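Local structure of Glyco_hydro_cc domain-containing protein (Blastomyces gilchristii, 6UB0) at residues 17-23 with 226-230; 123-128 with 163-169; 150-154 with 192-197; 183-187 with 221-226. The protein probably hydrolyses beta-1,3-glucans such as curdlan in the exo mode, as a family GH128 glycoside hydrolase with a TIM-barrel catalytic core. All blocks are in the same frame, centred on the assembly; numbering follows the deposited sequence.

Interaction 1: 17-23 with 226-230; sequences AFEGGPF and AYKTI
Residues 17-23 leave a 3-10 segment (Ala17, Phe18) for a type II beta turn, Phe18 to Gly21, closed by Gly21 N to Phe18 O at 3.1 Å; Gly20 sits at phi 74°, and Pro22 centres an inverse gamma turn. Residues 226-230 end the last helix and the chain. The backbones come closest at Gly21 and Lys228, CA to CA 5.2 Å. Lys228, all trans, extends along the turn: its CE lies 3.5 Å from Phe18 C, and NZ donates to Ala17 O at 2.8 Å. Phe23 CE1 meets Tyr227 CE2 at 3.7 Å, ring planes oblique at 50°, and Phe18 CE1 approaches Tyr227 CD2 at 4.3 Å. The Tyr227 hydroxyl is hydrogen-bonded to Gly6 and Ser208, on strands 5-8 and 203-208. The C-terminal helix thus packs back against the loop between the first two strands, 5-8 and 23-27, consistent with closure of a TIM barrel. Oblique aromatic packing around Tyr227 is joined by a lysine whose ammonium binds a main-chain carbonyl rather than a carboxylate.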
# COMPACT_ATOMS: atom_id res chain seq x y z
N ALA A 17 -20.20 1.71 0.34
CA ALA A 17 -20.36 3.08 0.86
C ALA A 17 -19.55 4.05 0.01
O ALA A 17 -19.87 5.23 0.02
CB ALA A 17 -19.99 3.16 2.32
N PHE A 18 -18.57 3.57 -0.75
CA PHE A 18 -17.65 4.39 -1.57
C PHE A 18 -18.01 4.32 -3.06
O PHE A 18 -17.28 4.93 -3.85
CB PHE A 18 -16.20 3.94 -1.32
CG PHE A 18 -15.76 4.28 0.07
CD1 PHE A 18 -15.31 5.57 0.35
CD2 PHE A 18 -15.82 3.36 1.10
CE1 PHE A 18 -14.92 5.92 1.63
CE2 PHE A 18 -15.44 3.71 2.39
CZ PHE A 18 -14.99 5.00 2.66
N GLU A 19 -19.10 3.64 -3.42
CA GLU A 19 -19.56 3.51 -4.84
C GLU A 19 -19.61 4.86 -5.53
O GLU A 19 -20.14 5.80 -4.94
CB GLU A 19 -20.97 2.95 -4.94
CG GLU A 19 -21.05 1.64 -5.66
CD GLU A 19 -22.48 1.16 -5.74
OE1 GLU A 19 -22.72 -0.03 -5.50
OE2 GLU A 19 -23.36 2.01 -5.97
N GLY A 20 -19.07 4.91 -6.77
CA GLY A 20 -19.04 6.11 -7.62
C GLY A 20 -18.04 7.16 -7.20
O GLY A 20 -18.01 8.21 -7.88
N GLY A 21 -17.24 6.95 -6.14
CA GLY A 21 -16.08 7.80 -5.83
C GLY A 21 -14.93 7.54 -6.82
O GLY A 21 -15.02 6.64 -7.65
N PRO A 22 -13.82 8.31 -6.78
CA PRO A 22 -12.72 8.15 -7.75
C PRO A 22 -11.73 7.04 -7.36
O PRO A 22 -10.57 7.30 -7.23
CB PRO A 22 -12.00 9.49 -7.71
CG PRO A 22 -12.25 10.01 -6.31
CD PRO A 22 -13.59 9.45 -5.87
N PHE A 23 -12.24 5.83 -7.26
CA PHE A 23 -11.48 4.65 -6.78
C PHE A 23 -11.18 3.76 -7.97
O PHE A 23 -12.03 3.57 -8.84
CB PHE A 23 -12.24 3.97 -5.64
CG PHE A 23 -12.52 4.91 -4.50
CD1 PHE A 23 -11.51 5.34 -3.65
CD2 PHE A 23 -13.79 5.36 -4.24
CE1 PHE A 23 -11.78 6.21 -2.60
CE2 PHE A 23 -14.06 6.18 -3.16
CZ PHE A 23 -13.05 6.66 -2.38
N ALA A 226 -15.06 12.84 3.00
CA ALA A 226 -13.90 13.63 2.53
C ALA A 226 -13.04 12.77 1.59
O ALA A 226 -12.56 13.27 0.54
CB ALA A 226 -13.09 14.09 3.71
N TYR A 227 -12.74 11.53 2.00
CA TYR A 227 -11.88 10.63 1.22
C TYR A 227 -12.57 10.36 -0.12
O TYR A 227 -11.88 10.28 -1.13
CB TYR A 227 -11.58 9.34 1.98
CG TYR A 227 -10.59 8.44 1.30
CD1 TYR A 227 -9.34 8.90 0.96
CD2 TYR A 227 -10.84 7.09 1.16
CE1 TYR A 227 -8.40 8.08 0.36
CE2 TYR A 227 -9.90 6.24 0.58
CZ TYR A 227 -8.65 6.73 0.22
OH TYR A 227 -7.71 5.94 -0.39
N LYS A 228 -13.90 10.35 -0.15
CA LYS A 228 -14.73 10.01 -1.35
C LYS A 228 -14.82 11.16 -2.35
O LYS A 228 -15.05 10.84 -3.54
CB LYS A 228 -16.15 9.64 -0.90
CG LYS A 228 -17.04 9.03 -1.98
CD LYS A 228 -18.28 8.45 -1.36
CE LYS A 228 -19.09 7.59 -2.29
NZ LYS A 228 -20.42 7.35 -1.68
N THR A 229 -14.70 12.43 -1.91
CA THR A 229 -15.11 13.64 -2.67
C THR A 229 -13.92 14.56 -2.96
O THR A 229 -14.06 15.35 -3.86
CB THR A 229 -16.14 14.49 -1.92
OG1 THR A 229 -15.48 15.00 -0.76
CG2 THR A 229 -17.39 13.75 -1.50
N ILE A 230 -12.81 14.50 -2.22
CA ILE A 230 -11.80 15.57 -2.31
C ILE A 230 -11.04 15.38 -3.63
O ILE A 230 -10.82 14.27 -4.17
CB ILE A 230 -10.89 15.60 -1.08
CG1 ILE A 230 -11.66 16.16 0.12
CG2 ILE A 230 -9.62 16.35 -1.38
CD1 ILE A 230 -10.95 16.01 1.43
OXT ILE A 230 -10.64 16.40 -4.19

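Interaction 2: 123-128 with 163-169; sequences MQGFLD and LGQKYGI
Helix-to-helix packing on the outside of a TIM barrel is the setting here: helix 119-130 meets the C-terminal end of helix 150-166, where a Schellman motif stops the helix. Residues 123-128 are helical throughout. In 163-169 the helix ends at Lys166, Tyr167 leaves helical angles, and Gly168, the C-prime residue, takes phi 74°; Gly168 N bonds to Gln165 O at 2.7 Å and Ile169 N to Gly164 O at 2.8 Å. The register pairs Gln124 with Leu163 (CA to CA 7.3 Å) and Leu127 with Tyr167 (7.1 Å). Leu127 (m, t) is central. Its CB sits over the face of the Tyr167 ring, 3.7 Å from the centroid in a CH-pi contact, while its CD1 lies 4.1 Å from Leu163 CG and its CD2 4.1 Å from Ile169 CD1. Leu163 CD2 also touches Met123 CB at 3.6 Å. Tyr167, chi1 near -69°, carries its hydroxyl to the more exposed side of the interface, where OH donates a very short 2.5 Å hydrogen bond to Asp128 OD1; Lys166 NZ adds a weak one to Gln124 OE1 at 3.4 Å. Ile136, in a loop, touches both Leu127 and Ile169 and completes the apolar layer. An aliphatic centre with a polar margin, closed by a glycine-terminated helix that turns toward its next strand, fits successive beta-alpha units of the barrel.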
# COMPACT_ATOMS: atom_id res chain seq x y z
N MET A 123 14.09 -0.58 3.96
CA MET A 123 13.94 -0.63 2.49
C MET A 123 15.34 -0.63 1.86
O MET A 123 15.58 -1.45 0.95
CB MET A 123 13.13 0.53 1.92
CG MET A 123 12.59 0.23 0.53
SD MET A 123 11.45 -1.18 0.45
CE MET A 123 9.91 -0.33 0.87
N GLN A 124 16.25 0.23 2.32
CA GLN A 124 17.57 0.31 1.64
C GLN A 124 18.37 -1.00 1.86
O GLN A 124 18.96 -1.52 0.88
CB GLN A 124 18.34 1.54 2.05
CG GLN A 124 19.52 1.71 1.12
CD GLN A 124 20.26 3.00 1.35
OE1 GLN A 124 19.76 4.08 1.06
NE2 GLN A 124 21.48 2.86 1.83
N GLY A 125 18.29 -1.56 3.07
CA GLY A 125 18.89 -2.86 3.43
C GLY A 125 18.32 -3.98 2.58
O GLY A 125 19.07 -4.81 2.02
N PHE A 126 17.01 -4.00 2.46
CA PHE A 126 16.34 -4.89 1.50
C PHE A 126 16.79 -4.59 0.06
O PHE A 126 17.08 -5.54 -0.70
CB PHE A 126 14.83 -4.73 1.67
CG PHE A 126 14.04 -5.38 0.58
CD1 PHE A 126 13.81 -6.74 0.62
CD2 PHE A 126 13.52 -4.64 -0.48
CE1 PHE A 126 13.08 -7.37 -0.37
CE2 PHE A 126 12.78 -5.27 -1.45
CZ PHE A 126 12.55 -6.62 -1.40
N LEU A 127 16.82 -3.32 -0.36
CA LEU A 127 17.21 -3.00 -1.75
C LEU A 127 18.69 -3.37 -1.97
O LEU A 127 19.04 -3.88 -3.06
CB LEU A 127 16.94 -1.52 -1.97
CG LEU A 127 15.45 -1.16 -2.01
CD1 LEU A 127 15.26 0.32 -2.26
CD2 LEU A 127 14.74 -1.97 -3.06
N ASP A 128 19.55 -3.13 -0.99
CA ASP A 128 20.97 -3.56 -1.06
C ASP A 128 20.99 -5.07 -1.23
O ASP A 128 21.58 -5.54 -2.21
CB ASP A 128 21.77 -3.07 0.14
CG ASP A 128 22.12 -1.60 0.01
OD1 ASP A 128 22.15 -1.11 -1.14
OD2 ASP A 128 22.35 -0.98 1.05
N LEU A 163 14.52 7.29 -2.59
CA LEU A 163 15.16 5.98 -2.30
C LEU A 163 14.91 5.01 -3.47
O LEU A 163 15.90 4.42 -3.97
CB LEU A 163 14.67 5.39 -0.98
CG LEU A 163 15.32 4.05 -0.65
CD1 LEU A 163 16.85 4.18 -0.59
CD2 LEU A 163 14.77 3.46 0.64
N GLY A 164 13.65 4.88 -3.92
CA GLY A 164 13.26 3.98 -5.03
C GLY A 164 14.00 4.28 -6.33
O GLY A 164 14.52 3.32 -6.99
N GLN A 165 14.09 5.56 -6.69
CA GLN A 165 14.75 6.03 -7.94
C GLN A 165 16.25 5.71 -7.89
O GLN A 165 16.74 5.18 -8.90
CB GLN A 165 14.38 7.49 -8.20
CG GLN A 165 12.89 7.59 -8.49
CD GLN A 165 12.36 8.98 -8.71
OE1 GLN A 165 13.11 9.96 -8.66
NE2 GLN A 165 11.06 9.08 -8.95
N LYS A 166 16.92 5.91 -6.74
CA LYS A 166 18.37 5.58 -6.61
C LYS A 166 18.56 4.11 -7.01
O LYS A 166 19.53 3.82 -7.71
CB LYS A 166 18.92 5.94 -5.22
CG LYS A 166 20.39 5.60 -4.98
CD LYS A 166 21.15 6.51 -4.02
CE LYS A 166 20.53 6.59 -2.64
NZ LYS A 166 20.15 5.26 -2.10
N TYR A 167 17.63 3.21 -6.63
CA TYR A 167 17.67 1.76 -6.96
C TYR A 167 16.90 1.46 -8.27
O TYR A 167 16.68 0.27 -8.55
CB TYR A 167 17.24 0.94 -5.73
CG TYR A 167 18.25 0.97 -4.60
CD1 TYR A 167 18.30 2.05 -3.72
CD2 TYR A 167 19.16 -0.07 -4.41
CE1 TYR A 167 19.23 2.09 -2.69
CE2 TYR A 167 20.09 -0.03 -3.38
CZ TYR A 167 20.13 1.05 -2.52
OH TYR A 167 21.05 1.09 -1.52
N GLY A 168 16.50 2.47 -9.07
CA GLY A 168 15.89 2.29 -10.41
C GLY A 168 14.44 1.80 -10.41
O GLY A 168 13.98 1.19 -11.42
N ILE A 169 13.71 2.08 -9.34
CA ILE A 169 12.26 1.76 -9.15
C ILE A 169 11.53 3.10 -9.23
O ILE A 169 11.81 3.93 -8.39
CB ILE A 169 12.05 1.03 -7.81
CG1 ILE A 169 13.16 -0.01 -7.60
CG2 ILE A 169 10.65 0.43 -7.74
CD1 ILE A 169 12.90 -1.08 -6.57

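Interaction 3: 150-154 with 192-197; sequences VDDFK and EVLPWL
This is a near-parallel helix pair on the outside of the barrel, joining the first turn of helix 150-166 to the C-terminal half of helix 183-199, and it combines an apolar seam with a charged, aromatic edge. The short axes of 150-154 and 192-197 run nearly parallel at a signed crossing angle of -19°, 11.1 Å apart at closest approach, a wide spacing, filled largely by Phe153, Lys154 and Trp196. Val150 and Val193 have the nearest CA atoms, 7.7 Å apart. Within 192-197 the helix is kinked at Pro195, whose nitrogen has no bond to the preceding turn. Val193 CG1 lies 4.0 Å from Val150 CG1 and 3.9 Å from Phe153 CD2. Phe153 (chi1 t) points into the interface; its CZ meets Leu197 CD2 at 3.8 Å, near the ring plane, and its CE2 lies 4.2 Å from Trp196 CZ3. Lys154 leaves the backbone with chi1 m and reaches across to two partners: NZ forms a salt bridge with Glu192 OE2 at 2.9 Å and a cation-pi contact with Trp196 (chi1 t), 3.8 Å from the centroid of the five-membered ring and over its face. Deeper in the fold, Val193 and Leu197 touch Phe177 of strand 172-180, Leu197 also packs on strand 203-208, and the Phe153 ring meets Trp143 of strand 138-146, so the two helices settle together onto consecutive strands of the parallel sheet.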
# COMPACT_ATOMS: atom_id res chain seq x y z
N VAL A 150 1.89 16.89 9.12
CA VAL A 150 1.66 16.77 7.65
C VAL A 150 2.98 16.92 6.90
O VAL A 150 3.17 16.23 5.89
CB VAL A 150 0.70 17.85 7.14
CG1 VAL A 150 0.59 17.79 5.62
CG2 VAL A 150 -0.67 17.77 7.80
N ASP A 151 3.82 17.87 7.30
CA ASP A 151 5.09 18.07 6.57
C ASP A 151 5.82 16.71 6.49
O ASP A 151 6.47 16.28 5.48
CB ASP A 151 5.96 19.12 7.25
CG ASP A 151 5.09 20.24 7.78
OD1 ASP A 151 4.63 21.01 6.93
OD2 ASP A 151 4.81 20.25 9.02
N ASP A 152 5.96 16.10 7.71
CA ASP A 152 6.75 14.86 7.89
C ASP A 152 6.17 13.83 6.91
O ASP A 152 6.97 13.10 6.27
CB ASP A 152 6.76 14.40 9.34
CG ASP A 152 7.35 13.02 9.54
OD1 ASP A 152 8.56 12.84 9.23
OD2 ASP A 152 6.61 12.13 10.01
N PHE A 153 4.85 13.80 6.76
CA PHE A 153 4.19 12.92 5.76
C PHE A 153 4.93 13.08 4.42
O PHE A 153 5.52 12.13 3.92
CB PHE A 153 2.68 13.16 5.67
CG PHE A 153 2.04 12.36 4.56
CD1 PHE A 153 1.82 10.99 4.68
CD2 PHE A 153 1.74 12.96 3.35
CE1 PHE A 153 1.27 10.25 3.64
CE2 PHE A 153 1.20 12.22 2.30
CZ PHE A 153 0.95 10.88 2.45
N LYS A 154 4.98 14.30 3.91
CA LYS A 154 5.41 14.64 2.53
C LYS A 154 6.90 14.34 2.33
O LYS A 154 7.29 13.95 1.22
CB LYS A 154 5.07 16.10 2.27
CG LYS A 154 3.60 16.41 2.47
CD LYS A 154 3.24 17.88 2.29
CE LYS A 154 2.81 18.21 0.88
NZ LYS A 154 2.20 19.55 0.78
N GLU A 192 -5.14 18.55 2.63
CA GLU A 192 -3.75 18.95 2.29
C GLU A 192 -3.08 17.85 1.44
O GLU A 192 -2.53 18.17 0.34
CB GLU A 192 -3.00 19.23 3.61
CG GLU A 192 -1.51 19.53 3.49
CD GLU A 192 -1.11 20.81 2.79
OE1 GLU A 192 -1.85 21.81 2.90
OE2 GLU A 192 -0.03 20.81 2.16
N VAL A 193 -3.16 16.59 1.86
CA VAL A 193 -2.34 15.49 1.25
C VAL A 193 -3.02 14.94 -0.03
O VAL A 193 -2.29 14.60 -0.99
CB VAL A 193 -2.04 14.42 2.32
CG1 VAL A 193 -1.53 15.08 3.59
CG2 VAL A 193 -3.23 13.52 2.64
N LEU A 194 -4.35 14.88 -0.12
CA LEU A 194 -4.96 14.21 -1.31
C LEU A 194 -4.59 14.92 -2.62
O LEU A 194 -4.18 14.28 -3.60
CB LEU A 194 -6.48 14.08 -1.13
CG LEU A 194 -6.94 12.97 -0.18
CD1 LEU A 194 -8.46 12.81 -0.15
CD2 LEU A 194 -6.28 11.64 -0.52
N PRO A 195 -4.69 16.26 -2.71
CA PRO A 195 -4.26 16.95 -3.93
C PRO A 195 -2.76 16.72 -4.21
O PRO A 195 -2.39 16.42 -5.33
CB PRO A 195 -4.57 18.43 -3.65
CG PRO A 195 -5.49 18.45 -2.44
CD PRO A 195 -5.19 17.17 -1.67
N TRP A 196 -1.94 16.79 -3.17
CA TRP A 196 -0.46 16.66 -3.23
C TRP A 196 -0.09 15.26 -3.77
O TRP A 196 0.75 15.12 -4.73
CB TRP A 196 0.12 16.91 -1.83
CG TRP A 196 1.62 16.94 -1.83
CD1 TRP A 196 2.39 18.00 -2.18
CD2 TRP A 196 2.51 15.86 -1.52
NE1 TRP A 196 3.72 17.65 -2.12
CE2 TRP A 196 3.82 16.35 -1.70
CE3 TRP A 196 2.34 14.54 -1.10
CZ2 TRP A 196 4.95 15.57 -1.48
CZ3 TRP A 196 3.45 13.76 -0.90
CH2 TRP A 196 4.74 14.27 -1.08
N LEU A 197 -0.75 14.25 -3.20
CA LEU A 197 -0.56 12.84 -3.65
C LEU A 197 -1.03 12.76 -5.10
O LEU A 197 -0.33 12.12 -5.91
CB LEU A 197 -1.31 11.88 -2.70
CG LEU A 197 -0.72 11.81 -1.29
CD1 LEU A 197 -1.72 11.26 -0.28
CD2 LEU A 197 0.54 10.95 -1.29

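Interaction 4: 183-187 with 221-226; sequences EEAQV and TSVGKA
Thr221 stands at the N-cap of helix 222-229, just before it begins: its OG1 accepts from Gly224 N at 3.2 Å and, weakly, from Val223 N at 3.2 Å, and is also hydrogen-bonded to Leu214 O. Its CB lies 3.8 Å from Glu183 OE2. Ser222, in the first turn, donates from OG to Glu183 OE1 at 3.0 Å, and Val187 (chi1 t) places CG2 3.8 Å from Ser222 OG; Glu183 (chi1 m) extends to bring its carboxylate to this helix start. The nearest CA atoms across to segment 183-187 are those of Val223 and Val187, 5.5 Å apart. Val223 CG2 lies 4.2 Å from Glu183 CB and 3.6 Å from Gln186 OE1, while Gln186 NE2 is hydrogen-bonded to Gly181 O. One turn on, Ala226 presents CB to Val187 CG1 at 4.1 Å. The two short helix axes run nearly parallel at 13°, 9.2 Å apart, a close spacing, with Val187, Val223 and Ala226 where the helices pack. Parallel neighbouring helices of this kind are characteristic of a TIM barrel's outer layer. The chemistry changes along the pair: a hydroxyl-carboxylate hydrogen bond joins the two N-terminal ends, and a valine-alanine contact takes over further along.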
# COMPACT_ATOMS: atom_id res chain seq x y z
N GLU A 183 -12.43 13.83 14.17
CA GLU A 183 -12.94 13.81 12.78
C GLU A 183 -12.43 15.05 12.01
O GLU A 183 -11.99 14.90 10.84
CB GLU A 183 -14.47 13.76 12.74
CG GLU A 183 -15.06 12.48 13.31
CD GLU A 183 -16.29 11.98 12.56
OE1 GLU A 183 -16.98 12.79 11.91
OE2 GLU A 183 -16.54 10.76 12.62
N GLU A 184 -12.50 16.24 12.61
CA GLU A 184 -12.14 17.48 11.87
C GLU A 184 -10.64 17.47 11.51
O GLU A 184 -10.30 17.87 10.36
CB GLU A 184 -12.53 18.74 12.64
CG GLU A 184 -12.42 19.99 11.79
CD GLU A 184 -13.63 20.30 10.93
OE1 GLU A 184 -13.90 19.57 9.96
OE2 GLU A 184 -14.31 21.31 11.24
N ALA A 185 -9.81 17.00 12.47
CA ALA A 185 -8.33 16.90 12.41
C ALA A 185 -7.82 15.94 11.24
O ALA A 185 -7.08 16.39 10.41
CB ALA A 185 -7.82 16.36 13.75
N GLN A 186 -8.73 14.89 11.14
CA GLN A 186 -8.56 13.89 10.04
C GLN A 186 -8.99 14.49 8.69
O GLN A 186 -8.22 14.40 7.70
CB GLN A 186 -9.32 12.62 10.40
CG GLN A 186 -8.83 11.99 11.68
CD GLN A 186 -9.53 10.70 12.03
OE1 GLN A 186 -10.02 9.99 11.17
NE2 GLN A 186 -9.60 10.40 13.32
N VAL A 187 -10.14 15.16 8.63
CA VAL A 187 -10.58 15.77 7.35
C VAL A 187 -9.43 16.67 6.79
O VAL A 187 -9.09 16.62 5.57
CB VAL A 187 -11.95 16.47 7.49
CG1 VAL A 187 -12.34 17.24 6.24
CG2 VAL A 187 -13.06 15.48 7.85
N THR A 221 -18.60 7.75 7.84
CA THR A 221 -18.30 8.86 8.78
C THR A 221 -18.01 10.13 7.96
O THR A 221 -18.01 10.05 6.74
CB THR A 221 -17.11 8.48 9.67
OG1 THR A 221 -15.92 8.71 8.90
CG2 THR A 221 -17.18 7.04 10.15
N SER A 222 -17.70 11.26 8.61
CA SER A 222 -17.38 12.53 7.90
C SER A 222 -16.00 12.45 7.26
O SER A 222 -15.73 13.15 6.23
CB SER A 222 -17.48 13.73 8.80
OG SER A 222 -16.21 14.03 9.33
N VAL A 223 -15.14 11.62 7.85
CA VAL A 223 -13.80 11.34 7.25
C VAL A 223 -13.99 10.55 5.95
O VAL A 223 -13.31 10.88 4.97
CB VAL A 223 -12.90 10.62 8.27
CG1 VAL A 223 -11.45 10.58 7.79
CG2 VAL A 223 -13.00 11.28 9.64
N GLY A 224 -14.88 9.56 5.96
CA GLY A 224 -15.32 8.78 4.78
C GLY A 224 -15.72 9.65 3.60
O GLY A 224 -15.23 9.41 2.46
N LYS A 225 -16.63 10.59 3.83
CA LYS A 225 -17.12 11.53 2.79
C LYS A 225 -15.97 12.33 2.18
O LYS A 225 -15.97 12.52 0.96
CB LYS A 225 -18.06 12.57 3.38
CG LYS A 225 -19.48 12.11 3.64
CD LYS A 225 -20.24 13.11 4.51
CE LYS A 225 -21.73 12.85 4.57
NZ LYS A 225 -22.49 14.10 4.85
N ALA A 226 -15.06 12.84 3.00
CA ALA A 226 -13.90 13.63 2.53
C ALA A 226 -13.04 12.77 1.59
O ALA A 226 -12.56 13.27 0.54
CB ALA A 226 -13.09 14.09 3.71

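Overall arrangement
Interactions 1, 3 and 4 form a connected group on one flank of the TIM-barrel fold, whereas interaction 2 lies on the other side of the chain's centre from interactions 1 and 4, its centre about 33 and 34 Å from theirs and about 22 Å from that of interaction 3. Helix 222-229 serves interactions 1 and 4, which share Ala226; helix 183-199 serves 3 and 4; helix 150-166 carries 3 at its start and 2 at its end. Leu194 touches Tyr227 and Ile230, tying 3 to 1. In sequence, interaction 1 encloses the rest, 2 crosses 3, and 3 crosses 4. Successive helices are linked, and interaction 1 returns the C-terminal helix to the loop before strand 23-27, closing the ring.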